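Local coordinates for alanine glyoxylate transaminase (Thermococcus litoralis, PDB 2ZC0), which probably transfers the amino group of alanine to glyoxylate, using pyridoxal 5'-phosphate as cofactor and working as a homodimer, at residues 15-20 with 135-140; 127-132 with 367-372. All blocks are in the same frame, centred on the assembly; numbering follows the deposited sequence.

Overall arrangement
From the N terminus, the chain first passes through 15-20, the approach to helix 18-31 and its first turn. It then builds strand 101-104 of the large sheet and reaches strand 124-129, where contact 2 opens at 127-132. A few residues later helix 133-140 closes contact 1 through 135-140, after an excursion of 114 residues. Contact 2 closes only at 367-372, in the loop between strands 360-361 and 377-381, so the two closures cross rather than nest. Their centres lie about 11 Å apart. Ala18 packs on Pro367 and Leu136 on Thr370, so the N-terminal segment, the large sheet with its following helix and the C-terminal part meet in one neighbourhood.

Contact 1: residues 15-20 with 135-140; sequences KGSALA and TLLAFE. With ZN (zinc ion), chain E.
In this enzyme of the aspartate aminotransferase fold the N-terminal segment, just before helix 18-31, runs alongside helix 133-140, nearest at Leu137, and Lys15 reaches to its last residue, Glu140. From CB the chain starts in the crowded position, CG between the backbone N and the carbonyl carbon (chi1 53°), then runs extended through CG and CD. At CE it passes 4.1 Å from Leu137 CD1, and the bend at chi4 (-55°) swings the ammonium toward Glu140. There NZ forms a salt bridge of 2.6 Å with Glu140 OE1, coming in from above the carboxylate plane. NZ also donates to water 1, which makes a weak hydrogen bond to Leu137 O.

Next to this polar tip Leu137 lies between the segments, and it also packs on Pro274 of the second subunit. Its CD2 is pressed tightly against Ser17 CB at 3.5 Å, and both of its torsions are away from the staggered values. Ser17 itself is the N-cap of helix 18-31: OG, anti to the backbone N, accepts a weak capping bond from Ala20 N.

Glu140 therefore divides its carboxylate between two cations, an arrangement likely to keep it ionised. OE1 takes the lysine, while OE2 binds the zinc ion at 2.0 Å. N3 of an imidazole, probably from the crystallisation liquor, also binds the metal, with water 2 a looser ligand 2.5 Å from the zinc.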
# COMPACT_ATOMS: atom_id res chain seq x y z
N LYS A 15 1.39 -13.34 -10.11
CA LYS A 15 2.16 -14.51 -10.48
C LYS A 15 1.45 -15.40 -11.49
O LYS A 15 0.28 -15.21 -11.80
CB LYS A 15 2.54 -15.31 -9.23
CG LYS A 15 1.39 -15.65 -8.34
CD LYS A 15 1.86 -16.40 -7.09
CE LYS A 15 0.72 -16.57 -6.12
NZ LYS A 15 0.13 -15.24 -5.81
N GLY A 16 2.19 -16.37 -12.01
CA GLY A 16 1.65 -17.29 -13.00
C GLY A 16 0.47 -18.11 -12.51
O GLY A 16 0.26 -18.26 -11.31
N SER A 17 -0.29 -18.64 -13.46
CA SER A 17 -1.47 -19.46 -13.18
C SER A 17 -1.42 -20.75 -14.01
O SER A 17 -1.42 -20.70 -15.24
CB SER A 17 -2.75 -18.68 -13.52
OG SER A 17 -3.89 -19.52 -13.54
N ALA A 18 -1.36 -21.89 -13.33
CA ALA A 18 -1.31 -23.17 -14.02
C ALA A 18 -2.53 -23.32 -14.94
O ALA A 18 -2.42 -23.83 -16.05
CB ALA A 18 -1.26 -24.31 -13.02
N LEU A 19 -3.69 -22.86 -14.45
CA LEU A 19 -4.94 -22.92 -15.21
C LEU A 19 -4.84 -22.17 -16.54
O LEU A 19 -5.27 -22.67 -17.58
CB LEU A 19 -6.09 -22.34 -14.37
N ALA A 20 -4.26 -20.97 -16.49
CA ALA A 20 -4.08 -20.15 -17.69
C ALA A 20 -2.92 -20.68 -18.51
O ALA A 20 -2.98 -20.71 -19.74
CB ALA A 20 -3.82 -18.69 -17.29
N THR A 135 -9.77 -16.71 -7.89
CA THR A 135 -10.09 -15.82 -6.79
C THR A 135 -8.88 -15.69 -5.86
O THR A 135 -8.60 -14.60 -5.35
CB THR A 135 -11.30 -16.31 -6.02
OG1 THR A 135 -12.42 -16.38 -6.91
CG2 THR A 135 -11.64 -15.36 -4.87
N LEU A 136 -8.15 -16.78 -5.67
CA LEU A 136 -6.98 -16.74 -4.79
C LEU A 136 -5.92 -15.80 -5.41
O LEU A 136 -5.28 -15.01 -4.72
CB LEU A 136 -6.39 -18.15 -4.61
CG LEU A 136 -7.30 -19.22 -3.96
CD1 LEU A 136 -6.54 -20.54 -3.82
CD2 LEU A 136 -7.77 -18.75 -2.59
N LEU A 137 -5.75 -15.92 -6.73
CA LEU A 137 -4.80 -15.10 -7.48
C LEU A 137 -5.26 -13.63 -7.43
O LEU A 137 -4.48 -12.73 -7.16
CB LEU A 137 -4.72 -15.61 -8.93
CG LEU A 137 -3.50 -16.37 -9.48
CD1 LEU A 137 -2.71 -17.04 -8.39
CD2 LEU A 137 -3.94 -17.34 -10.54
N ALA A 138 -6.55 -13.41 -7.67
CA ALA A 138 -7.10 -12.06 -7.65
C ALA A 138 -6.86 -11.38 -6.31
O ALA A 138 -6.41 -10.24 -6.27
CB ALA A 138 -8.60 -12.08 -7.96
N PHE A 139 -7.14 -12.08 -5.21
CA PHE A 139 -6.95 -11.48 -3.89
C PHE A 139 -5.50 -11.30 -3.47
O PHE A 139 -5.16 -10.34 -2.77
CB PHE A 139 -7.70 -12.29 -2.82
CG PHE A 139 -9.20 -12.21 -2.93
CD1 PHE A 139 -9.80 -11.41 -3.90
CD2 PHE A 139 -10.01 -12.93 -2.05
CE1 PHE A 139 -11.19 -11.33 -4.00
CE2 PHE A 139 -11.40 -12.86 -2.14
CZ PHE A 139 -11.99 -12.05 -3.11
N GLU A 140 -4.63 -12.21 -3.90
CA GLU A 140 -3.23 -12.08 -3.54
C GLU A 140 -2.53 -11.00 -4.34
O GLU A 140 -1.57 -10.40 -3.83
CB GLU A 140 -2.48 -13.40 -3.73
CG GLU A 140 -3.09 -14.57 -2.99
CD GLU A 140 -2.24 -15.82 -3.08
OE1 GLU A 140 -1.67 -16.08 -4.17
OE2 GLU A 140 -2.14 -16.55 -2.07
ZN ZN E . -1.54 -18.44 -2.55
O HOH W 1 -1.28 -13.71 -7.51
O HOH W 2 -2.19 -19.79 -0.62

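Contact 2: residues 127-132 with 367-372; sequences TENPSY and PFYTDE. With PMP (4'-deoxy-4'-aminopyridoxal-5'-phosphate), chain F; IMD (imidazole), chain G.
Pro130 covers one face of the Tyr369 ring, the two side chains running alongside each other in the same direction: Pro130 CB sits 3.6 Å from the Tyr369 centroid, almost on its normal, a CH-pi contact. The cis peptide before Pro130 turns the chain here, and Ser131 N then donates to Phe368 O in the carbonyl plane (2.8 Å, 161°).

Asn129, with CG anti to the backbone N, spreads its amide across the opposing loop. OD1 accepts from Thr370 N at 2.9 Å, the donor standing above the carbonyl plane. ND2 donates within its own amide plane to Asp371 OD2, although the two flat groups are turned 80° apart; that oxygen also takes Ser373 N.

Beyond the turn, Tyr132 points away from the loop and lays one ring face against the cofactor, whose PMP C3 is 3.5 Å above it. PMP N4A donates to Tyr132 OH at 2.5 Å. A leucine here would lose both the ring face and the hydroxyl, and would probably loosen the seating of the pyridine ring. An aromatic side chain covering one face of that ring, here the tyrosine right before helix 133-140, marks the cofactor site of many fold-type I aminotransferases.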
# COMPACT_ATOMS: atom_id res chain seq x y z
N THR A 127 -10.44 -18.73 3.08
CA THR A 127 -11.14 -19.41 1.99
C THR A 127 -11.19 -20.90 2.30
O THR A 127 -10.68 -21.36 3.31
CB THR A 127 -10.37 -19.26 0.68
OG1 THR A 127 -9.14 -20.00 0.77
CG2 THR A 127 -10.04 -17.80 0.41
N GLU A 128 -11.82 -21.66 1.41
CA GLU A 128 -11.86 -23.11 1.56
C GLU A 128 -10.50 -23.60 1.05
O GLU A 128 -9.75 -22.81 0.46
CB GLU A 128 -13.00 -23.69 0.70
CG GLU A 128 -14.39 -23.47 1.30
CD GLU A 128 -15.43 -23.08 0.27
OE1 GLU A 128 -15.08 -22.90 -0.91
OE2 GLU A 128 -16.61 -22.93 0.65
N ASN A 129 -10.15 -24.86 1.31
CA ASN A 129 -8.89 -25.42 0.81
C ASN A 129 -9.21 -26.79 0.23
O ASN A 129 -9.56 -27.72 0.97
CB ASN A 129 -7.84 -25.55 1.92
CG ASN A 129 -6.47 -26.02 1.38
OD1 ASN A 129 -6.16 -25.86 0.20
ND2 ASN A 129 -5.65 -26.59 2.26
N PRO A 130 -9.12 -26.94 -1.11
CA PRO A 130 -8.74 -25.90 -2.08
C PRO A 130 -9.87 -24.91 -2.34
O PRO A 130 -10.93 -24.98 -1.73
CB PRO A 130 -8.44 -26.72 -3.33
CG PRO A 130 -9.54 -27.75 -3.26
CD PRO A 130 -9.44 -28.20 -1.81
N SER A 131 -9.63 -23.97 -3.27
CA SER A 131 -10.62 -22.97 -3.66
C SER A 131 -10.35 -22.60 -5.12
O SER A 131 -9.37 -23.05 -5.71
CB SER A 131 -10.52 -21.72 -2.76
OG SER A 131 -11.41 -20.69 -3.18
N TYR A 132 -11.23 -21.80 -5.72
CA TYR A 132 -11.10 -21.37 -7.12
C TYR A 132 -9.80 -20.57 -7.29
O TYR A 132 -9.67 -19.50 -6.72
CB TYR A 132 -12.31 -20.50 -7.49
CG TYR A 132 -12.32 -20.01 -8.92
CD1 TYR A 132 -12.86 -18.76 -9.24
CD2 TYR A 132 -11.78 -20.78 -9.95
CE1 TYR A 132 -12.85 -18.28 -10.54
CE2 TYR A 132 -11.76 -20.32 -11.26
CZ TYR A 132 -12.30 -19.06 -11.55
OH TYR A 132 -12.27 -18.59 -12.84
N PRO A 367 -2.57 -26.29 -7.89
CA PRO A 367 -2.62 -24.82 -7.84
C PRO A 367 -3.82 -24.27 -7.08
O PRO A 367 -3.78 -23.14 -6.60
CB PRO A 367 -2.65 -24.44 -9.32
CG PRO A 367 -1.91 -25.57 -9.97
CD PRO A 367 -2.52 -26.75 -9.29
N PHE A 368 -4.88 -25.06 -6.96
CA PHE A 368 -6.08 -24.63 -6.25
C PHE A 368 -6.00 -24.71 -4.72
O PHE A 368 -6.92 -24.26 -4.05
CB PHE A 368 -7.30 -25.44 -6.71
CG PHE A 368 -7.60 -25.32 -8.17
CD1 PHE A 368 -6.75 -25.90 -9.12
CD2 PHE A 368 -8.75 -24.68 -8.61
CE1 PHE A 368 -7.05 -25.84 -10.47
CE2 PHE A 368 -9.06 -24.61 -9.96
CZ PHE A 368 -8.21 -25.19 -10.89
N TYR A 369 -4.92 -25.29 -4.18
CA TYR A 369 -4.75 -25.42 -2.71
C TYR A 369 -3.99 -24.25 -2.09
O TYR A 369 -3.08 -23.70 -2.71
CB TYR A 369 -4.04 -26.74 -2.36
CG TYR A 369 -4.87 -27.97 -2.66
CD1 TYR A 369 -5.45 -28.72 -1.62
CD2 TYR A 369 -5.14 -28.35 -3.97
CE1 TYR A 369 -6.29 -29.80 -1.89
CE2 TYR A 369 -5.98 -29.43 -4.25
CZ TYR A 369 -6.55 -30.15 -3.20
OH TYR A 369 -7.40 -31.18 -3.47
N THR A 370 -4.37 -23.91 -0.86
CA THR A 370 -3.78 -22.78 -0.12
C THR A 370 -2.57 -23.18 0.71
O THR A 370 -1.95 -22.35 1.38
CB THR A 370 -4.85 -22.11 0.79
OG1 THR A 370 -5.19 -22.98 1.89
CG2 THR A 370 -6.12 -21.84 -0.03
N ASP A 371 -2.22 -24.45 0.66
CA ASP A 371 -1.06 -24.91 1.40
C ASP A 371 -0.32 -25.94 0.57
O ASP A 371 -0.46 -25.96 -0.65
CB ASP A 371 -1.48 -25.44 2.79
CG ASP A 371 -2.36 -26.69 2.74
OD1 ASP A 371 -2.78 -27.11 3.84
OD2 ASP A 371 -2.63 -27.24 1.65
N GLU A 372 0.45 -26.81 1.21
CA GLU A 372 1.21 -27.80 0.45
C GLU A 372 0.45 -29.06 0.09
O GLU A 372 1.04 -30.02 -0.39
CB GLU A 372 2.48 -28.15 1.21
CG GLU A 372 3.76 -27.67 0.53
CD GLU A 372 3.58 -26.32 -0.16
OE1 GLU A 372 3.09 -26.28 -1.31
OE2 GLU A 372 3.92 -25.29 0.47
N1 PMP F . -16.55 -18.15 -9.48
C2 PMP F . -16.22 -19.45 -9.67
C2A PMP F . -16.21 -20.34 -8.42
C3 PMP F . -15.92 -19.96 -10.96
O3 PMP F . -15.59 -21.30 -11.11
C4 PMP F . -15.95 -19.06 -12.09
C4A PMP F . -15.62 -19.62 -13.49
N4A PMP F . -14.44 -19.01 -14.10
C5 PMP F . -16.33 -17.59 -11.82
C6 PMP F . -16.61 -17.19 -10.49
C5A PMP F . -16.40 -16.53 -12.93
O4P PMP F . -17.23 -16.80 -13.62
P PMP F . -17.41 -15.65 -14.82
O1P PMP F . -19.00 -14.60 -14.81
O2P PMP F . -17.43 -16.64 -16.45
O3P PMP F . -16.04 -14.47 -14.90
N1 IMD G . -2.77 -20.98 -5.37
C2 IMD G . -2.47 -20.56 -4.15
N3 IMD G . -2.54 -19.24 -4.13
C4 IMD G . -2.89 -18.81 -5.36
C5 IMD G . -3.03 -19.90 -6.15